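Uncharacterized sugar kinase PH1459 (Pyrococcus horikoshii, PDB 3EWM) binds ATP and, as a pfkB-family carbohydrate kinase, probably transfers phosphate from it to a sugar such as fructose. Local coordinates at residues Leu14-Glu19 with Arg26-His31; Ile53-Asn58 with Phe110-Asn115; Val80-Lys85 with Asp106-Asn111; Glu174-Leu179 with Leu197-Gln202; Leu258-Leu263 with Ala300-Ala305. One frame throughout, in Å; residues are numbered along the deposited sequence.

Contact 1: Leu14-Glu19 with Arg26-His31; sequences LISVEE and RLFEKH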
# COMPACT_ATOMS: atom_id res chain seq x y z
N LEU A 14 -1.32 7.50 3.55
CA LEU A 14 -2.67 7.15 3.96
C LEU A 14 -2.73 7.43 5.44
O LEU A 14 -2.15 6.72 6.25
CB LEU A 14 -2.99 5.71 3.61
CG LEU A 14 -3.15 5.69 2.09
CD1 LEU A 14 -2.44 4.48 1.47
CD2 LEU A 14 -4.60 5.78 1.71
N ILE A 15 -3.36 8.54 5.78
CA ILE A 15 -3.25 9.05 7.14
C ILE A 15 -4.46 8.68 7.96
O ILE A 15 -5.58 9.09 7.63
CB ILE A 15 -3.06 10.57 7.15
CG1 ILE A 15 -1.86 10.91 6.26
CG2 ILE A 15 -2.84 11.07 8.58
CD1 ILE A 15 -1.35 12.25 6.42
N SER A 16 -4.21 7.93 9.02
CA SER A 16 -5.24 7.58 10.00
C SER A 16 -6.02 8.82 10.37
O SER A 16 -5.46 9.87 10.69
CB SER A 16 -4.62 6.99 11.26
OG SER A 16 -3.80 5.86 10.98
N VAL A 17 -7.34 8.69 10.30
CA VAL A 17 -8.24 9.78 10.60
C VAL A 17 -8.62 9.75 12.09
O VAL A 17 -9.11 10.75 12.64
CB VAL A 17 -9.45 9.72 9.65
CG1 VAL A 17 -10.66 10.30 10.27
CG2 VAL A 17 -9.11 10.48 8.36
N GLU A 18 -8.38 8.62 12.73
CA GLU A 18 -8.63 8.48 14.16
C GLU A 18 -7.39 8.01 14.89
O GLU A 18 -6.39 7.60 14.28
CB GLU A 18 -9.77 7.50 14.40
CG GLU A 18 -9.47 6.10 13.90
CD GLU A 18 -10.69 5.23 13.91
OE1 GLU A 18 -11.63 5.55 14.68
OE2 GLU A 18 -10.70 4.25 13.15
N GLU A 19 -7.45 8.08 16.21
CA GLU A 19 -6.39 7.56 17.06
C GLU A 19 -6.39 6.04 17.07
O GLU A 19 -7.38 5.40 16.73
CB GLU A 19 -6.52 8.11 18.48
CG GLU A 19 -6.34 9.63 18.48
CD GLU A 19 -5.50 10.15 19.62
OE1 GLU A 19 -4.41 9.59 19.90
OE2 GLU A 19 -5.93 11.15 20.22
N ARG A 26 -9.55 2.55 11.21
CA ARG A 26 -10.58 2.16 10.25
C ARG A 26 -10.50 2.99 9.00
O ARG A 26 -10.87 2.53 7.94
CB ARG A 26 -11.98 2.37 10.85
CG ARG A 26 -12.35 1.48 12.01
CD ARG A 26 -13.59 2.05 12.75
NE ARG A 26 -13.22 3.08 13.72
CZ ARG A 26 -13.96 3.44 14.76
NH1 ARG A 26 -15.13 2.85 14.99
NH2 ARG A 26 -13.52 4.37 15.59
N LEU A 27 -10.07 4.24 9.15
CA LEU A 27 -10.20 5.22 8.08
C LEU A 27 -8.88 5.92 7.80
O LEU A 27 -8.21 6.38 8.71
CB LEU A 27 -11.22 6.31 8.45
CG LEU A 27 -12.74 6.29 8.21
CD1 LEU A 27 -13.22 5.52 6.99
CD2 LEU A 27 -13.52 5.93 9.46
N PHE A 28 -8.56 6.03 6.53
CA PHE A 28 -7.34 6.68 6.08
C PHE A 28 -7.65 7.71 5.03
O PHE A 28 -8.27 7.40 4.00
CB PHE A 28 -6.38 5.67 5.49
CG PHE A 28 -5.94 4.63 6.46
CD1 PHE A 28 -4.88 4.88 7.32
CD2 PHE A 28 -6.61 3.41 6.54
CE1 PHE A 28 -4.46 3.91 8.22
CE2 PHE A 28 -6.21 2.44 7.45
CZ PHE A 28 -5.13 2.69 8.29
N GLU A 29 -7.21 8.94 5.30
CA GLU A 29 -7.19 10.01 4.32
C GLU A 29 -5.97 9.92 3.41
O GLU A 29 -4.83 9.77 3.88
CB GLU A 29 -7.16 11.34 5.05
CG GLU A 29 -8.38 12.18 4.85
CD GLU A 29 -8.11 13.63 5.17
OE1 GLU A 29 -7.56 13.89 6.24
OE2 GLU A 29 -8.43 14.50 4.32
N LYS A 30 -6.21 10.05 2.11
CA LYS A 30 -5.15 9.97 1.10
C LYS A 30 -4.58 11.36 0.86
O LYS A 30 -5.31 12.31 0.58
CB LYS A 30 -5.69 9.35 -0.20
CG LYS A 30 -4.89 9.65 -1.47
CD LYS A 30 -5.34 8.71 -2.62
CE LYS A 30 -5.46 9.47 -3.95
NZ LYS A 30 -6.54 10.53 -3.93
N HIS A 31 -3.27 11.47 0.98
CA HIS A 31 -2.59 12.75 0.75
C HIS A 31 -1.27 12.48 0.05
O HIS A 31 -0.74 11.37 0.15
CB HIS A 31 -2.29 13.46 2.06
CG HIS A 31 -3.50 13.87 2.83
ND1 HIS A 31 -4.24 14.99 2.53
CD2 HIS A 31 -4.10 13.30 3.91
CE1 HIS A 31 -5.25 15.10 3.38
NE2 HIS A 31 -5.18 14.08 4.23
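E18 turns both carboxylate oxygens on R26. OE2 of E18 accepts from NE of R26 through its syn lone pair (2.8 Å) and also from R26 N (2.8 Å), so two donors grip one oxygen. OE1 completes the salt bridge at NH2, at a separation too short to trust. CG of E18 lies between the backbone N and the carbonyl carbon (chi1 62°), the chain extended beyond it. Carboxylate and guanidinium planes lie 13° apart. An alanine in place of E18 would probably leave the guanidinium and the backbone N-H of R26 without their acceptor. L14 and F28 share a sheet face and meet at about a right angle, CB to CB 3.9 Å. The F28 ring brings CD1 to 3.5 Å from L14 O and CE1 to 3.4 Å from S16 OG, a hydroxyl already bonded to V92 O. Between L14 and S16, I15 exchanges two backbone bonds with E29, I15 N to E29 O being 2.7 Å and 176° at the hydrogen. L27, F28 and E29 pair antiparallel with a strand of the second subunit, which makes this beta hairpin part of a sheet continuous across the dimer, consistent with the lid of ribokinase-family kinases.

Contact 2: Ile53-Asn58 with Phe110-Asn115; sequences ISKVGN and FNMTLN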
# COMPACT_ATOMS: atom_id res chain seq x y z
N ILE A 53 12.58 14.90 -8.53
CA ILE A 53 12.96 13.70 -9.24
C ILE A 53 12.54 12.53 -8.39
O ILE A 53 12.98 12.38 -7.25
CB ILE A 53 14.47 13.67 -9.52
CG1 ILE A 53 14.82 14.74 -10.56
CG2 ILE A 53 14.93 12.23 -9.96
CD1 ILE A 53 16.21 15.29 -10.39
N SER A 54 11.67 11.71 -8.95
CA SER A 54 11.15 10.58 -8.25
C SER A 54 10.56 9.59 -9.24
O SER A 54 10.75 9.73 -10.47
CB SER A 54 10.09 11.01 -7.22
OG SER A 54 9.85 9.93 -6.35
N LYS A 55 9.85 8.60 -8.72
CA LYS A 55 9.30 7.58 -9.58
C LYS A 55 8.03 7.12 -8.93
O LYS A 55 8.00 6.84 -7.72
CB LYS A 55 10.29 6.41 -9.73
CG LYS A 55 10.08 5.60 -11.00
CD LYS A 55 11.20 4.59 -11.18
CE LYS A 55 10.97 3.72 -12.40
NZ LYS A 55 12.10 2.77 -12.61
N VAL A 56 6.96 7.07 -9.72
CA VAL A 56 5.66 6.59 -9.24
C VAL A 56 5.24 5.44 -10.13
O VAL A 56 5.87 5.16 -11.15
CB VAL A 56 4.58 7.72 -9.25
CG1 VAL A 56 4.92 8.81 -8.23
CG2 VAL A 56 4.43 8.32 -10.64
N GLY A 57 4.16 4.76 -9.75
CA GLY A 57 3.61 3.71 -10.57
C GLY A 57 2.81 4.35 -11.69
O GLY A 57 2.28 5.47 -11.55
N ASN A 58 2.72 3.65 -12.80
CA ASN A 58 1.75 4.00 -13.83
C ASN A 58 0.37 3.57 -13.34
O ASN A 58 -0.19 2.55 -13.74
CB ASN A 58 2.11 3.35 -15.18
CG ASN A 58 1.10 3.68 -16.27
OD1 ASN A 58 0.35 4.67 -16.17
ND2 ASN A 58 1.07 2.85 -17.32
N PHE A 110 11.46 3.39 -4.98
CA PHE A 110 12.63 2.59 -4.60
C PHE A 110 13.26 1.88 -5.80
O PHE A 110 14.31 1.25 -5.67
CB PHE A 110 12.27 1.56 -3.53
CG PHE A 110 12.27 2.09 -2.12
CD1 PHE A 110 13.32 2.87 -1.64
CD2 PHE A 110 11.23 1.76 -1.24
CE1 PHE A 110 13.34 3.32 -0.34
CE2 PHE A 110 11.26 2.21 0.09
CZ PHE A 110 12.31 2.99 0.54
N ASN A 111 12.64 2.03 -6.97
CA ASN A 111 13.07 1.38 -8.20
C ASN A 111 13.72 2.32 -9.25
O ASN A 111 13.62 2.08 -10.45
CB ASN A 111 11.86 0.67 -8.83
CG ASN A 111 12.25 -0.48 -9.74
OD1 ASN A 111 13.26 -1.15 -9.52
ND2 ASN A 111 11.42 -0.73 -10.75
N MSE A 112 14.37 3.40 -8.80
CA MSE A 112 14.99 4.34 -9.72
C MSE A 112 16.33 3.82 -10.21
O MSE A 112 17.14 3.34 -9.44
CB MSE A 112 15.18 5.71 -9.07
CG MSE A 112 13.90 6.49 -9.01
SE MSE A 112 14.20 8.32 -8.43
CE MSE A 112 14.06 7.90 -6.59
N THR A 113 16.53 3.90 -11.52
CA THR A 113 17.83 3.57 -12.08
C THR A 113 18.37 4.84 -12.70
O THR A 113 17.66 5.85 -12.81
CB THR A 113 17.72 2.44 -13.15
OG1 THR A 113 16.81 2.86 -14.16
CG2 THR A 113 17.20 1.14 -12.52
N LEU A 114 19.62 4.81 -13.13
CA LEU A 114 20.24 5.98 -13.73
C LEU A 114 19.48 6.52 -14.95
O LEU A 114 19.46 7.72 -15.16
CB LEU A 114 21.68 5.70 -14.09
CG LEU A 114 22.55 5.58 -12.85
CD1 LEU A 114 23.88 4.94 -13.21
CD2 LEU A 114 22.75 6.95 -12.18
N ASN A 115 18.87 5.62 -15.71
CA ASN A 115 18.04 6.01 -16.85
C ASN A 115 16.84 6.87 -16.46
O ASN A 115 16.35 7.62 -17.29
CB ASN A 115 17.51 4.77 -17.56
CG ASN A 115 18.56 3.74 -17.74
OD1 ASN A 115 18.62 2.77 -16.98
ND2 ASN A 115 19.42 3.95 -18.72
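K55 sends its ammonium group to the flat peptide group of N111: NZ of K55 stands 39° out of the carbonyl plane and bonds N111 O at 2.7 Å. CG of K55 is anti to the backbone N (chi1 -156°) and the chain beyond is fully extended, which carries NZ the distance from strand 49-57 to the loop. K55 CB rests on CG of M112, 3.7 Å away. M112 is a selenomethionine in this crystal, and its SE lies 3.8 Å from S54 CA and 4.3 Å from I53 CG2, packing on backbone and side chain of the strand alike. NZ of K55 also forms a salt bridge with D116 and a long, weak ion pair with D82. An alanine in place of K55 would probably leave N111 O and the D116 carboxylate without their positive partner, while keeping the CB contact to M112. K55 is buried, its charge is likely to be offset mainly by D116, and its bond to N111 O ties the loop to strand 49-57.

Contact 3: Val80-Lys85 with Asp106-Asn111; sequences VKDEKK and DVAYFN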
# COMPACT_ATOMS: atom_id res chain seq x y z
N VAL A 80 9.26 9.82 -12.99
CA VAL A 80 9.14 8.72 -13.95
C VAL A 80 7.99 7.81 -13.53
O VAL A 80 7.68 7.69 -12.35
CB VAL A 80 10.46 7.92 -14.06
CG1 VAL A 80 10.30 6.68 -14.91
CG2 VAL A 80 11.56 8.81 -14.61
N LYS A 81 7.32 7.21 -14.51
CA LYS A 81 6.29 6.25 -14.22
C LYS A 81 6.88 4.86 -14.40
O LYS A 81 7.43 4.53 -15.46
CB LYS A 81 5.07 6.44 -15.11
CG LYS A 81 4.41 7.78 -14.92
CD LYS A 81 3.04 7.82 -15.59
CE LYS A 81 2.30 9.08 -15.18
NZ LYS A 81 0.87 9.02 -15.60
N ASP A 82 6.76 4.07 -13.35
CA ASP A 82 7.21 2.70 -13.33
C ASP A 82 6.08 1.79 -13.80
O ASP A 82 4.98 1.80 -13.26
CB ASP A 82 7.65 2.34 -11.91
CG ASP A 82 8.52 1.12 -11.86
OD1 ASP A 82 8.25 0.15 -12.59
OD2 ASP A 82 9.47 1.13 -11.06
N GLU A 83 6.36 1.05 -14.86
CA GLU A 83 5.40 0.09 -15.39
C GLU A 83 5.40 -1.23 -14.61
O GLU A 83 4.52 -2.06 -14.80
CB GLU A 83 5.69 -0.17 -16.88
CG GLU A 83 5.59 1.08 -17.75
CD GLU A 83 4.18 1.65 -17.83
OE1 GLU A 83 3.21 0.94 -17.50
OE2 GLU A 83 4.05 2.83 -18.23
N LYS A 84 6.39 -1.42 -13.74
CA LYS A 84 6.50 -2.68 -13.00
C LYS A 84 6.27 -2.55 -11.49
O LYS A 84 6.16 -3.57 -10.80
CB LYS A 84 7.85 -3.34 -13.26
CG LYS A 84 8.18 -3.58 -14.73
CD LYS A 84 7.32 -4.67 -15.29
CE LYS A 84 7.79 -5.05 -16.69
NZ LYS A 84 6.73 -5.84 -17.40
N LYS A 85 6.25 -1.34 -10.95
CA LYS A 85 6.06 -1.18 -9.52
C LYS A 85 4.94 -0.18 -9.31
O LYS A 85 4.73 0.68 -10.14
CB LYS A 85 7.34 -0.71 -8.79
CG LYS A 85 8.60 -1.57 -8.99
CD LYS A 85 8.50 -2.95 -8.41
CE LYS A 85 9.81 -3.73 -8.61
NZ LYS A 85 9.75 -5.03 -7.87
N ASP A 106 8.28 -2.31 -1.66
CA ASP A 106 8.54 -2.68 -3.04
C ASP A 106 7.64 -1.88 -3.92
O ASP A 106 6.62 -2.38 -4.43
CB ASP A 106 8.43 -4.17 -3.33
CG ASP A 106 9.54 -4.62 -4.24
OD1 ASP A 106 10.42 -5.39 -3.76
OD2 ASP A 106 9.60 -4.14 -5.39
N VAL A 107 8.03 -0.61 -4.06
CA VAL A 107 7.23 0.39 -4.72
C VAL A 107 8.14 1.19 -5.65
O VAL A 107 9.37 1.05 -5.61
CB VAL A 107 6.56 1.34 -3.69
CG1 VAL A 107 5.47 0.59 -2.88
CG2 VAL A 107 7.62 1.97 -2.78
N ALA A 108 7.52 2.03 -6.46
CA ALA A 108 8.17 2.62 -7.61
C ALA A 108 9.33 3.53 -7.23
O ALA A 108 10.36 3.52 -7.92
CB ALA A 108 7.16 3.37 -8.44
N TYR A 109 9.19 4.30 -6.14
CA TYR A 109 10.24 5.30 -5.83
C TYR A 109 11.54 4.66 -5.38
O TYR A 109 12.60 5.31 -5.42
CB TYR A 109 9.76 6.38 -4.84
CG TYR A 109 9.48 5.88 -3.45
CD1 TYR A 109 10.53 5.57 -2.57
CD2 TYR A 109 8.17 5.73 -3.00
CE1 TYR A 109 10.28 5.14 -1.28
CE2 TYR A 109 7.91 5.27 -1.72
CZ TYR A 109 8.97 4.97 -0.87
OH TYR A 109 8.70 4.49 0.38
N PHE A 110 11.46 3.39 -4.98
CA PHE A 110 12.63 2.59 -4.60
C PHE A 110 13.26 1.88 -5.80
O PHE A 110 14.31 1.25 -5.67
CB PHE A 110 12.27 1.56 -3.53
CG PHE A 110 12.27 2.09 -2.12
CD1 PHE A 110 13.32 2.87 -1.64
CD2 PHE A 110 11.23 1.76 -1.24
CE1 PHE A 110 13.34 3.32 -0.34
CE2 PHE A 110 11.26 2.21 0.09
CZ PHE A 110 12.31 2.99 0.54
N ASN A 111 12.64 2.03 -6.97
CA ASN A 111 13.07 1.38 -8.20
C ASN A 111 13.72 2.32 -9.25
O ASN A 111 13.62 2.08 -10.45
CB ASN A 111 11.86 0.67 -8.83
CG ASN A 111 12.25 -0.48 -9.74
OD1 ASN A 111 13.26 -1.15 -9.52
ND2 ASN A 111 11.42 -0.73 -10.75
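An Asx turn at D82, where strand 79-82 ends, presents its carboxylate to N111. OD1 of D82 accepts from the backbone N of K84 at 2.7 Å, with a weaker bond from K85 N, and these hold the carboxylate in place. OD2 of D82 then offers its syn lone pair to ND2 of N111 at 2.7 Å, nearly straight at 167°; the carboxylate and amide planes are 16° apart. Nearer the backbone, D82 CB touches A108 CB at 3.7 Å. K85 reaches over the same loop: its CB lies 3.6 Å from A108 N and its CG 3.4 Å from N111 ND2. The bend at chi2 sets CD on course for D106, where K85 NZ makes a salt bridge to OD2 at 2.6 Å, met on the syn side but 35° out of the carboxylate plane. OD1 of D106 lies close to OD1 of D106 in the second subunit. K85, with a long and weak ion pair to that second aspartate as well, would therefore probably ease the repulsion of two like charges at the interface.

Contact 4: Glu174-Leu179 with Leu197-Gln202; sequences EMIKVL and LYLENQ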
# COMPACT_ATOMS: atom_id res chain seq x y z
N GLU A 174 24.87 -1.35 6.60
CA GLU A 174 24.75 -0.64 5.34
C GLU A 174 24.22 0.78 5.55
O GLU A 174 24.69 1.72 4.92
CB GLU A 174 23.88 -1.41 4.35
CG GLU A 174 24.28 -1.19 2.89
CD GLU A 174 25.78 -1.40 2.61
OE1 GLU A 174 26.51 -1.98 3.45
OE2 GLU A 174 26.23 -0.99 1.52
N MSE A 175 23.28 0.92 6.48
CA MSE A 175 22.65 2.20 6.79
C MSE A 175 23.65 3.23 7.30
O MSE A 175 23.67 4.36 6.84
CB MSE A 175 21.59 2.02 7.86
CG MSE A 175 20.93 3.32 8.25
SE MSE A 175 19.93 3.17 9.88
CE MSE A 175 21.42 3.28 11.13
N ILE A 176 24.46 2.82 8.27
CA ILE A 176 25.48 3.68 8.84
C ILE A 176 26.47 4.11 7.76
O ILE A 176 26.92 5.25 7.75
CB ILE A 176 26.19 2.96 10.01
CG1 ILE A 176 25.26 2.92 11.23
CG2 ILE A 176 27.53 3.63 10.33
CD1 ILE A 176 24.91 4.29 11.80
N LYS A 177 26.80 3.19 6.86
CA LYS A 177 27.72 3.50 5.76
C LYS A 177 27.12 4.50 4.78
O LYS A 177 27.76 5.48 4.40
CB LYS A 177 28.13 2.22 5.04
CG LYS A 177 29.06 1.34 5.89
CD LYS A 177 29.59 0.14 5.12
CE LYS A 177 30.07 -0.94 6.09
NZ LYS A 177 30.84 -2.00 5.38
N VAL A 178 25.87 4.26 4.37
CA VAL A 178 25.24 5.15 3.38
C VAL A 178 24.90 6.51 3.99
O VAL A 178 25.02 7.52 3.31
CB VAL A 178 23.98 4.54 2.71
CG1 VAL A 178 24.31 3.18 2.09
CG2 VAL A 178 22.87 4.40 3.69
N LEU A 179 24.48 6.53 5.26
CA LEU A 179 24.22 7.79 5.94
C LEU A 179 25.49 8.60 6.06
O LEU A 179 25.48 9.79 5.79
CB LEU A 179 23.58 7.60 7.32
CG LEU A 179 22.16 7.04 7.37
CD1 LEU A 179 21.72 6.91 8.82
CD2 LEU A 179 21.17 7.86 6.59
N LEU A 197 22.76 12.31 18.05
CA LEU A 197 23.26 11.46 19.12
C LEU A 197 23.45 10.03 18.61
O LEU A 197 24.50 9.42 18.81
CB LEU A 197 22.30 11.48 20.32
CG LEU A 197 22.78 10.69 21.54
CD1 LEU A 197 24.08 11.28 22.11
CD2 LEU A 197 21.67 10.64 22.59
N TYR A 198 22.44 9.53 17.91
CA TYR A 198 22.44 8.15 17.45
C TYR A 198 23.61 7.88 16.50
O TYR A 198 24.37 6.90 16.65
CB TYR A 198 21.10 7.82 16.79
CG TYR A 198 21.02 6.41 16.28
CD1 TYR A 198 20.82 5.34 17.15
CD2 TYR A 198 21.16 6.13 14.91
CE1 TYR A 198 20.75 4.03 16.68
CE2 TYR A 198 21.10 4.83 14.43
CZ TYR A 198 20.89 3.79 15.31
OH TYR A 198 20.83 2.50 14.84
N LEU A 199 23.74 8.75 15.52
CA LEU A 199 24.74 8.59 14.49
C LEU A 199 26.15 8.90 14.96
O LEU A 199 27.07 8.12 14.72
CB LEU A 199 24.36 9.42 13.28
CG LEU A 199 23.11 8.87 12.57
CD1 LEU A 199 22.72 9.78 11.43
CD2 LEU A 199 23.37 7.47 12.07
N GLU A 200 26.31 10.01 15.68
CA GLU A 200 27.64 10.43 16.13
C GLU A 200 28.24 9.45 17.11
O GLU A 200 29.46 9.29 17.15
CB GLU A 200 27.61 11.85 16.69
CG GLU A 200 27.36 12.89 15.60
CD GLU A 200 27.72 14.29 16.02
OE1 GLU A 200 27.74 14.58 17.23
OE2 GLU A 200 27.96 15.11 15.11
N ASN A 201 27.37 8.78 17.86
CA ASN A 201 27.78 7.70 18.74
C ASN A 201 28.19 6.41 18.03
O ASN A 201 28.64 5.46 18.66
CB ASN A 201 26.71 7.42 19.79
CG ASN A 201 26.75 8.43 20.91
OD1 ASN A 201 27.65 9.29 20.94
ND2 ASN A 201 25.79 8.37 21.81
N GLN A 202 28.00 6.40 16.72
CA GLN A 202 28.52 5.32 15.88
C GLN A 202 29.60 5.84 14.95
O GLN A 202 29.90 5.22 13.92
CB GLN A 202 27.38 4.66 15.12
CG GLN A 202 26.34 4.12 16.05
CD GLN A 202 25.18 3.56 15.32
OE1 GLN A 202 25.21 2.43 14.85
NE2 GLN A 202 24.12 4.35 15.22
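I176 and L199 slide past each other in opposite directions, and their methyls CD1 and CD2 close to 3.5 Å. The same L199 CD2 receives L179 CD1 at 3.7 Å, the two leucines crossing at about a right angle, so one methyl of L199 touches side chains one helical turn apart. I176 CD1 also lies against the amide of Q202, 3.5 Å from NE2, while I176 CG1 is 3.7 Å from OE1. M175, a selenomethionine here, and Y198 reach toward each other tip to tip: CG of M175 is anti to the backbone N (chi1 179°), the chain bends at chi3, and CE meets the ring edge in plane, 3.7 Å from CE2 of Y198. No hydrogen bond spans the two segments. Helix 172-185 forms the crossover between the parallel strands 156-160 and 188-192 of the central sheet, a beta-alpha-beta unit, and helix 193-200 follows directly after; the ATP-binding K190 lies on the intervening strand, its side chain about 11 Å from that of L199. Around the first shell, Q202 is fixed by an internal bond, NE2 to Y198 O at 2.9 Å and 169°. NE2 also lies over one face of the Y198 ring, 3.1 Å above its plane and toward the rim. W168 touches M175, and L163 and S132 touch L179.

Contact 5: Leu258-Leu263 with Ala300-Ala305; sequences LKLKGL and AREVLA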
# COMPACT_ATOMS: atom_id res chain seq x y z
N LEU A 258 19.67 29.81 -0.82
CA LEU A 258 19.64 30.23 -2.22
C LEU A 258 19.55 31.77 -2.36
O LEU A 258 20.24 32.35 -3.19
CB LEU A 258 18.47 29.57 -2.94
CG LEU A 258 18.33 29.90 -4.43
CD1 LEU A 258 19.35 29.08 -5.26
CD2 LEU A 258 16.91 29.61 -4.88
N LYS A 259 18.71 32.40 -1.56
CA LYS A 259 18.40 33.81 -1.73
C LYS A 259 19.38 34.78 -1.06
O LYS A 259 19.61 35.88 -1.57
CB LYS A 259 16.98 34.11 -1.25
CG LYS A 259 15.90 33.46 -2.06
CD LYS A 259 15.75 34.09 -3.43
CE LYS A 259 14.37 33.81 -3.96
NZ LYS A 259 13.40 33.82 -2.81
N LEU A 260 19.95 34.39 0.08
CA LEU A 260 20.82 35.30 0.83
C LEU A 260 22.18 35.42 0.15
O LEU A 260 22.61 34.49 -0.54
CB LEU A 260 20.96 34.85 2.30
CG LEU A 260 19.67 34.92 3.13
CD1 LEU A 260 19.82 34.18 4.45
CD2 LEU A 260 19.20 36.38 3.33
N LYS A 261 22.84 36.56 0.34
CA LYS A 261 24.18 36.82 -0.19
C LYS A 261 25.14 35.76 0.30
O LYS A 261 25.73 35.01 -0.47
CB LYS A 261 24.71 38.18 0.25
CG LYS A 261 24.02 39.41 -0.35
CD LYS A 261 24.79 40.68 0.06
CE LYS A 261 23.85 41.81 0.52
NZ LYS A 261 22.75 42.11 -0.46
N GLY A 262 25.28 35.71 1.62
CA GLY A 262 26.16 34.75 2.24
C GLY A 262 25.32 33.86 3.11
O GLY A 262 24.10 34.02 3.20
N LEU A 263 25.97 32.90 3.75
CA LEU A 263 25.34 32.07 4.74
C LEU A 263 25.18 32.87 6.02
O LEU A 263 25.89 32.64 7.00
CB LEU A 263 26.23 30.86 5.00
CG LEU A 263 25.68 29.45 5.05
CD1 LEU A 263 24.47 29.26 4.14
CD2 LEU A 263 26.80 28.58 4.60
N ALA A 300 10.84 37.56 6.83
CA ALA A 300 10.71 36.90 5.54
C ALA A 300 11.11 37.83 4.42
O ALA A 300 11.67 37.39 3.42
CB ALA A 300 9.31 36.41 5.32
N ARG A 301 10.82 39.12 4.58
CA ARG A 301 11.19 40.12 3.58
C ARG A 301 12.70 40.22 3.37
O ARG A 301 13.16 40.49 2.27
CB ARG A 301 10.58 41.49 3.92
CG ARG A 301 9.11 41.58 3.59
CD ARG A 301 8.63 43.03 3.56
NE ARG A 301 8.78 43.69 4.85
CZ ARG A 301 7.88 43.67 5.83
NH1 ARG A 301 6.74 43.00 5.70
NH2 ARG A 301 8.13 44.32 6.96
N GLU A 302 13.47 39.97 4.42
CA GLU A 302 14.92 39.91 4.30
C GLU A 302 15.35 38.90 3.22
O GLU A 302 16.19 39.22 2.36
CB GLU A 302 15.51 39.53 5.65
CG GLU A 302 17.01 39.43 5.64
CD GLU A 302 17.68 40.78 5.78
OE1 GLU A 302 17.35 41.52 6.74
OE2 GLU A 302 18.56 41.08 4.93
N VAL A 303 14.74 37.72 3.24
CA VAL A 303 15.10 36.63 2.33
C VAL A 303 14.34 36.70 1.02
O VAL A 303 14.94 36.55 -0.05
CB VAL A 303 14.88 35.23 3.00
CG1 VAL A 303 15.05 34.11 1.98
CG2 VAL A 303 15.80 35.04 4.17
N LEU A 304 13.03 36.92 1.09
CA LEU A 304 12.20 36.78 -0.10
C LEU A 304 12.08 38.07 -0.90
O LEU A 304 11.94 38.00 -2.12
CB LEU A 304 10.82 36.20 0.23
CG LEU A 304 10.73 34.84 0.93
CD1 LEU A 304 9.27 34.47 1.20
CD2 LEU A 304 11.44 33.74 0.15
N ALA A 305 12.14 39.22 -0.23
CA ALA A 305 11.95 40.51 -0.92
C ALA A 305 13.23 41.35 -0.94
O ALA A 305 14.33 40.82 -1.01
CB ALA A 305 10.81 41.29 -0.28
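V303 points its two methyls at two different residues, K259 and L260, and crosses both of their side chains at about a right angle. CG1 of V303 is anti to the backbone N (chi1 171°) and lies 3.8 Å from K259 CB; CG2, beside the backbone N, packs on L260, 3.7 Å from its CD2 and 4.0 Å from its CG. The branching of valine thus lets one residue fill the angle between neighbouring side chains. K259 also presses its CB against V303 O at 3.4 Å. Its chain bends at chi2 (-72°), where CD leaves the straight path, and again at chi4, so that NZ comes to 3.6 Å from L304 CD2; the lysine and leucine side chains cross obliquely. L260 CD2 further approaches E302 CG, though loosely, at 4.4 Å. No hydrogen bond joins the segments, and the contact is mostly apolar packing, V303 O and K259 NZ each lying against carbon. E302 directs its carboxylate elsewhere, to a salt bridge with K267. L260 is the first residue to leave helical geometry after helix 245-259, and the contact therefore sets the end of that helix against the C-terminal helix 298-304. Helix 265-279 touches both partners, with F271 on V303 and L304 and K267 on L260, while L294 of helix 291-294 and V255 of helix 245-259 also meet L304.

How the contacts relate
Contacts 2 and 3 are neighbours, their centres 5 Å apart: they share F110 and N111 and sit on adjacent strands of the large sheet. Contact 2 is buried; contacts 1, 3, 4 and 5 are only partly so. Contacts 2 and 3 tie the loop before helix 119-124 to that sheet, contact 2 by a lysine on a backbone carbonyl and selenomethionine packing, contact 3 by an amide-carboxylate bond and a salt bridge. Contact 1 belongs to the smaller sheet and, like contact 3, touches the second subunit, but relies on strand pairing plus one salt bridge. Contact 4 packs two helices, contact 5 a helix end and the turn after it on helix 298-304, neither with a cross-segment hydrogen bond.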